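Local coordinates for transcriptional regulator (Bacillus halodurans, PDB 1Z4E), which is named as a transcriptional regulator but has the GNAT fold and probably acts as an acyltransferase, transferring groups other than amino-acyl groups, at residues N54-V59 with V72-Y77; G68-T73 with A86-V91. All coordinates share one frame; numbering follows the deposited sequence.

Contact 1 (N54-V59 with V72-Y77)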
loop_
_atom_site.group_PDB
_atom_site.type_symbol
_atom_site.label_atom_id
_atom_site.label_comp_id
_atom_site.label_asym_id
_atom_site.label_seq_id
_atom_site.Cartn_x
_atom_site.Cartn_y
_atom_site.Cartn_z
ATOM N N ASN A 54 -7.606 7.990 8.242
ATOM C CA ASN A 54 -6.309 7.777 7.593
ATOM C C ASN A 54 -6.434 7.160 6.205
ATOM O O ASN A 54 -5.444 6.698 5.625
ATOM C CB ASN A 54 -5.425 6.887 8.471
ATOM C CG ASN A 54 -4.956 7.590 9.729
ATOM O OD1 ASN A 54 -4.808 6.967 10.778
ATOM N ND2 ASN A 54 -4.708 8.888 9.627
ATOM N N ASN A 55 -7.657 7.143 5.680
ATOM C CA ASN A 55 -7.926 6.611 4.346
ATOM C C ASN A 55 -8.804 7.676 3.698
ATOM O O ASN A 55 -9.908 7.934 4.168
ATOM C CB ASN A 55 -8.672 5.277 4.456
ATOM C CG ASN A 55 -8.569 4.450 3.200
ATOM O OD1 ASN A 55 -7.767 4.748 2.311
ATOM N ND2 ASN A 55 -9.367 3.389 3.121
ATOM N N GLU A 56 -8.320 8.304 2.629
ATOM C CA GLU A 56 -9.086 9.376 2.011
ATOM C C GLU A 56 -9.222 9.343 0.499
ATOM O O GLU A 56 -8.339 8.868 -0.222
ATOM C CB GLU A 56 -8.471 10.726 2.387
ATOM C CG GLU A 56 -8.107 10.863 3.857
ATOM C CD GLU A 56 -7.415 12.169 4.163
ATOM O OE1 GLU A 56 -6.627 12.636 3.314
ATOM O OE2 GLU A 56 -7.647 12.723 5.259
ATOM N N LEU A 57 -10.349 9.868 0.031
ATOM C CA LEU A 57 -10.613 9.992 -1.392
ATOM C C LEU A 57 -10.504 11.490 -1.632
ATOM O O LEU A 57 -11.178 12.291 -0.971
ATOM C CB LEU A 57 -12.013 9.478 -1.735
ATOM C CG LEU A 57 -12.098 7.954 -1.820
ATOM C CD1 LEU A 57 -13.554 7.496 -1.808
ATOM C CD2 LEU A 57 -11.381 7.493 -3.091
ATOM N N ILE A 58 -9.636 11.859 -2.562
ATOM C CA ILE A 58 -9.387 13.258 -2.889
ATOM C C ILE A 58 -9.798 13.550 -4.327
ATOM O O ILE A 58 -9.488 12.770 -5.228
ATOM C CB ILE A 58 -7.881 13.575 -2.762
ATOM C CG1 ILE A 58 -7.361 13.104 -1.396
ATOM C CG2 ILE A 58 -7.637 15.050 -2.994
ATOM C CD1 ILE A 58 -8.076 13.729 -0.199
ATOM N N VAL A 59 -10.488 14.670 -4.539
ATOM C CA VAL A 59 -10.905 15.049 -5.886
ATOM C C VAL A 59 -10.429 16.449 -6.273
ATOM O O VAL A 59 -10.273 17.331 -5.413
ATOM C CB VAL A 59 -12.458 15.009 -6.056
ATOM C CG1 VAL A 59 -12.967 13.566 -5.970
ATOM C CG2 VAL A 59 -13.136 15.892 -5.003
ATOM N N VAL A 72 -5.700 8.087 -1.002
ATOM C CA VAL A 72 -4.433 8.106 -0.297
ATOM C C VAL A 72 -4.659 7.506 1.086
ATOM O O VAL A 72 -5.669 7.792 1.744
ATOM C CB VAL A 72 -3.863 9.543 -0.205
ATOM C CG1 VAL A 72 -4.797 10.432 0.606
ATOM C CG2 VAL A 72 -2.461 9.513 0.408
ATOM N N THR A 73 -3.738 6.639 1.499
ATOM C CA THR A 73 -3.822 5.962 2.788
ATOM C C THR A 73 -2.537 6.201 3.582
ATOM O O THR A 73 -1.432 6.014 3.062
ATOM C CB THR A 73 -4.007 4.444 2.597
ATOM O OG1 THR A 73 -2.793 3.879 2.089
ATOM C CG2 THR A 73 -5.109 4.164 1.601
ATOM N N PHE A 74 -2.694 6.617 4.837
ATOM C CA PHE A 74 -1.567 6.902 5.724
ATOM C C PHE A 74 -1.490 5.739 6.697
ATOM O O PHE A 74 -2.443 5.480 7.430
ATOM C CB PHE A 74 -1.823 8.212 6.468
ATOM C CG PHE A 74 -2.191 9.346 5.562
ATOM C CD1 PHE A 74 -1.239 9.936 4.741
ATOM C CD2 PHE A 74 -3.505 9.806 5.505
ATOM C CE1 PHE A 74 -1.590 10.970 3.866
ATOM C CE2 PHE A 74 -3.867 10.833 4.638
ATOM C CZ PHE A 74 -2.910 11.417 3.817
ATOM N N THR A 75 -0.354 5.053 6.711
ATOM C CA THR A 75 -0.192 3.857 7.540
ATOM C C THR A 75 1.145 3.773 8.285
ATOM O O THR A 75 2.181 4.155 7.753
ATOM C CB THR A 75 -0.303 2.597 6.633
ATOM O OG1 THR A 75 -1.490 2.693 5.837
ATOM C CG2 THR A 75 -0.348 1.308 7.463
ATOM N N PRO A 76 1.128 3.278 9.537
ATOM C CA PRO A 76 2.375 3.153 10.301
ATOM C C PRO A 76 3.039 1.815 9.977
ATOM O O PRO A 76 2.355 0.824 9.723
ATOM C CB PRO A 76 1.901 3.211 11.751
ATOM C CG PRO A 76 0.551 2.534 11.683
ATOM C CD PRO A 76 -0.049 3.137 10.421
ATOM N N TYR A 77 4.367 1.800 9.980
ATOM C CA TYR A 77 5.153 0.600 9.719
ATOM C C TYR A 77 6.325 0.624 10.704
ATOM O O TYR A 77 6.633 1.670 11.274
ATOM C CB TYR A 77 5.711 0.621 8.289
ATOM C CG TYR A 77 4.663 0.644 7.202
ATOM C CD1 TYR A 77 4.168 -0.538 6.645
ATOM C CD2 TYR A 77 4.163 1.852 6.730
ATOM C CE1 TYR A 77 3.192 -0.505 5.628
ATOM C CE2 TYR A 77 3.205 1.898 5.736
ATOM C CZ TYR A 77 2.724 0.728 5.185
ATOM O OH TYR A 77 1.791 0.818 4.178
#
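This is the open end of an antiparallel beta hairpin, strands 55-62 and 65-76, in the central sheet of a GNAT fold. Glu-56 and Val-72 form a hydrogen-bonded pair: Glu-56 N meets Val-72 O at 2.8 Å, and Val-72 N returns the bond to Glu-56 O at 2.9 Å. Beyond the non-hydrogen-bonded pair Asn-55 and Thr-73, Phe-74 N donates almost straight to Asn-54 O, 2.9 Å away.

Alternation along the strands puts Glu-56 and Val-72 side by side on one face. Glu-56 CG is anti to its carbonyl carbon (chi1 -45°) and the chain runs extended from there, so the carboxylate reaches the edge of the Phe-74 ring, OE1 lying 3.6 Å from CE2. Phe-74 likewise has CG anti to its carbonyl carbon, beside the backbone N. Carboxylate and ring planes are nearly perpendicular, 83° apart, an approach that probably suits the slightly positive ring rim. Glu-56 OE2 makes salt bridges to Arg-113 and Arg-117, so the buried acid is probably kept ionised. A leucine at Phe-74 would remove the flat ring and its edge, and would probably leave the Glu-56 carboxylate less well steered and the packing against Arg-113 and Ala-114 of helix 102-116 looser. Branched chains suit the rest of this face: Ile-58 CG1 rests 4.2 Å from Val-72 CG1.

On the other face, Asn-55 has CG anti to its backbone N (chi1 -160°) and runs alongside Thr-73. Its amide serves two directions: OD1 accepts from Gln-71 NE2, and ND2 donates to Pro-76 O of the second subunit. At the end of the pairing, Asn-54 CB lies 3.5 Å from Phe-74 O.

Contact 2 (G68-T73 with A86-V91)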
loop_
_atom_site.group_PDB
_atom_site.type_symbol
_atom_site.label_atom_id
_atom_site.label_comp_id
_atom_site.label_asym_id
_atom_site.label_seq_id
_atom_site.Cartn_x
_atom_site.Cartn_y
_atom_site.Cartn_z
ATOM N N GLY A 68 -10.533 15.134 -11.575
ATOM C CA GLY A 68 -9.442 14.279 -11.149
ATOM C C GLY A 68 -9.728 13.665 -9.796
ATOM O O GLY A 68 -10.500 14.210 -9.011
ATOM N N MET A 69 -9.105 12.525 -9.516
ATOM C CA MET A 69 -9.317 11.847 -8.245
ATOM C C MET A 69 -8.148 10.930 -7.906
ATOM O O MET A 69 -7.353 10.566 -8.771
ATOM C CB MET A 69 -10.604 10.994 -8.311
ATOM C CG MET A 69 -10.512 9.805 -9.286
ATOM S SD MET A 69 -12.055 8.828 -9.555
ATOM C CE MET A 69 -12.065 7.843 -8.078
ATOM N N LEU A 70 -8.057 10.565 -6.632
ATOM C CA LEU A 70 -7.054 9.621 -6.165
ATOM C C LEU A 70 -7.439 9.229 -4.752
ATOM O O LEU A 70 -8.248 9.905 -4.103
ATOM C CB LEU A 70 -5.640 10.229 -6.172
ATOM C CG LEU A 70 -5.280 11.388 -5.228
ATOM C CD1 LEU A 70 -5.244 10.910 -3.776
ATOM C CD2 LEU A 70 -3.922 11.938 -5.610
ATOM N N GLN A 71 -6.887 8.120 -4.284
ATOM C CA GLN A 71 -7.129 7.694 -2.917
ATOM C C GLN A 71 -5.759 7.706 -2.269
ATOM O O GLN A 71 -4.757 7.405 -2.922
ATOM C CB GLN A 71 -7.720 6.283 -2.855
ATOM C CG GLN A 71 -8.187 5.910 -1.441
ATOM C CD GLN A 71 -8.866 4.550 -1.367
ATOM O OE1 GLN A 71 -9.457 4.086 -2.340
ATOM N NE2 GLN A 71 -8.805 3.917 -0.200
ATOM N N VAL A 72 -5.700 8.087 -1.002
ATOM C CA VAL A 72 -4.433 8.106 -0.297
ATOM C C VAL A 72 -4.659 7.506 1.086
ATOM O O VAL A 72 -5.669 7.792 1.744
ATOM C CB VAL A 72 -3.863 9.543 -0.205
ATOM C CG1 VAL A 72 -4.797 10.432 0.606
ATOM C CG2 VAL A 72 -2.461 9.513 0.408
ATOM N N THR A 73 -3.738 6.639 1.499
ATOM C CA THR A 73 -3.822 5.962 2.788
ATOM C C THR A 73 -2.537 6.201 3.582
ATOM O O THR A 73 -1.432 6.014 3.062
ATOM C CB THR A 73 -4.007 4.444 2.597
ATOM O OG1 THR A 73 -2.793 3.879 2.089
ATOM C CG2 THR A 73 -5.109 4.164 1.601
ATOM N N ALA A 86 2.643 7.132 3.176
ATOM C CA ALA A 86 1.400 7.478 2.509
ATOM C C ALA A 86 1.426 6.708 1.190
ATOM O O ALA A 86 2.406 6.790 0.444
ATOM C CB ALA A 86 1.332 8.979 2.230
ATOM N N THR A 87 0.368 5.948 0.918
ATOM C CA THR A 87 0.270 5.200 -0.331
ATOM C C THR A 87 -0.854 5.811 -1.163
ATOM O O THR A 87 -1.999 5.923 -0.703
ATOM C CB THR A 87 -0.056 3.704 -0.091
ATOM O OG1 THR A 87 0.965 3.116 0.716
ATOM C CG2 THR A 87 -0.137 2.952 -1.413
ATOM N N ILE A 88 -0.509 6.224 -2.378
ATOM C CA ILE A 88 -1.467 6.805 -3.308
ATOM C C ILE A 88 -1.928 5.694 -4.233
ATOM O O ILE A 88 -1.112 4.892 -4.695
ATOM C CB ILE A 88 -0.822 7.917 -4.147
ATOM C CG1 ILE A 88 -0.478 9.102 -3.244
ATOM C CG2 ILE A 88 -1.764 8.340 -5.270
ATOM C CD1 ILE A 88 0.220 10.233 -3.967
ATOM N N GLU A 89 -3.228 5.657 -4.513
ATOM C CA GLU A 89 -3.791 4.618 -5.371
ATOM C C GLU A 89 -4.827 5.157 -6.351
ATOM O O GLU A 89 -5.647 6.004 -5.999
ATOM C CB GLU A 89 -4.437 3.532 -4.503
ATOM C CG GLU A 89 -5.176 2.437 -5.267
ATOM C CD GLU A 89 -4.265 1.641 -6.191
ATOM O OE1 GLU A 89 -3.143 1.299 -5.774
ATOM O OE2 GLU A 89 -4.683 1.347 -7.332
ATOM N N GLY A 90 -4.765 4.664 -7.585
ATOM C CA GLY A 90 -5.716 5.053 -8.611
ATOM C C GLY A 90 -5.863 6.531 -8.914
ATOM O O GLY A 90 -6.946 7.095 -8.772
ATOM N N VAL A 91 -4.772 7.162 -9.328
ATOM C CA VAL A 91 -4.812 8.567 -9.682
ATOM C C VAL A 91 -5.428 8.612 -11.076
ATOM O O VAL A 91 -4.894 8.020 -12.014
ATOM C CB VAL A 91 -3.398 9.176 -9.730
ATOM C CG1 VAL A 91 -3.472 10.632 -10.179
ATOM C CG2 VAL A 91 -2.753 9.089 -8.355
HETATM O O HOH W 1 0.768 3.522 3.383
#
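Segments 68-73 and 86-91 run antiparallel, their axes at 158°, with paired backbone bonds at Gln-71/Glu-89 and Thr-73/Thr-87 until the register slips by one residue, from Val-72 opposite Ile-88 to Leu-70 opposite Val-91. The extra residue makes a beta bulge at Gly-90, whose positive phi of 56° is easily met without a side chain. GNAT enzymes characteristically carry such a bulge in this strand, beside the acetyl-CoA site.

On the face toward helix 102-116, Leu-70 and Val-91 lie side by side, Leu-70 CB 3.8 Å from Val-91 CG2. Ile-88, with CG1 anti to its carbonyl carbon, crosses Val-72 obliquely, and its CG1 comes within 4.2 Å of Val-72 CG2. Ala-86, small enough to sit close under Ala-114, continues this apolar row.

The other face is largely polar here. Thr-73 OG1 lies 3.5 Å from Thr-87 CB. Thr-87 OG1 shares a hydrogen bond of 2.7 Å with a water, and that water donates weakly to Thr-73 O. Thr-87 OG1 is also hydrogen-bonded to Gln-123 NE2. Gln-71, extended, carries NE2 to Asn-55 and to Pro-76 O of the second subunit. Glu-89 bends at chi2 (62°), leading its carboxylate away to a salt bridge with Arg-85 of the second subunit. One face thus closes apolar against the helix, while the other spends its polar groups on water, neighbouring strands and the partner subunit.

Contacts 1 and 2 share strand 65-76, with Val-72 and Thr-73 serving both neighbours, so the three strands form one continuous sheet. Both are buried, but the centre of contact 2 lies about 2 Å, and that of contact 1 about 9 Å, from the centre of the chain. Both turn one face to helix 102-116; there contact 1 adds a charged cluster of Glu-56 with arginines, whereas contact 2 is aliphatic. The opposite face of each meets the second subunit through amide hydrogen bonds, to which Glu-89 in contact 2 adds its ionic link. A probable backbone hydrogen bond from Ile-58 N to Leu-70 O also joins the two. Regular pairing in contact 1 contrasts with the bulged strand of contact 2.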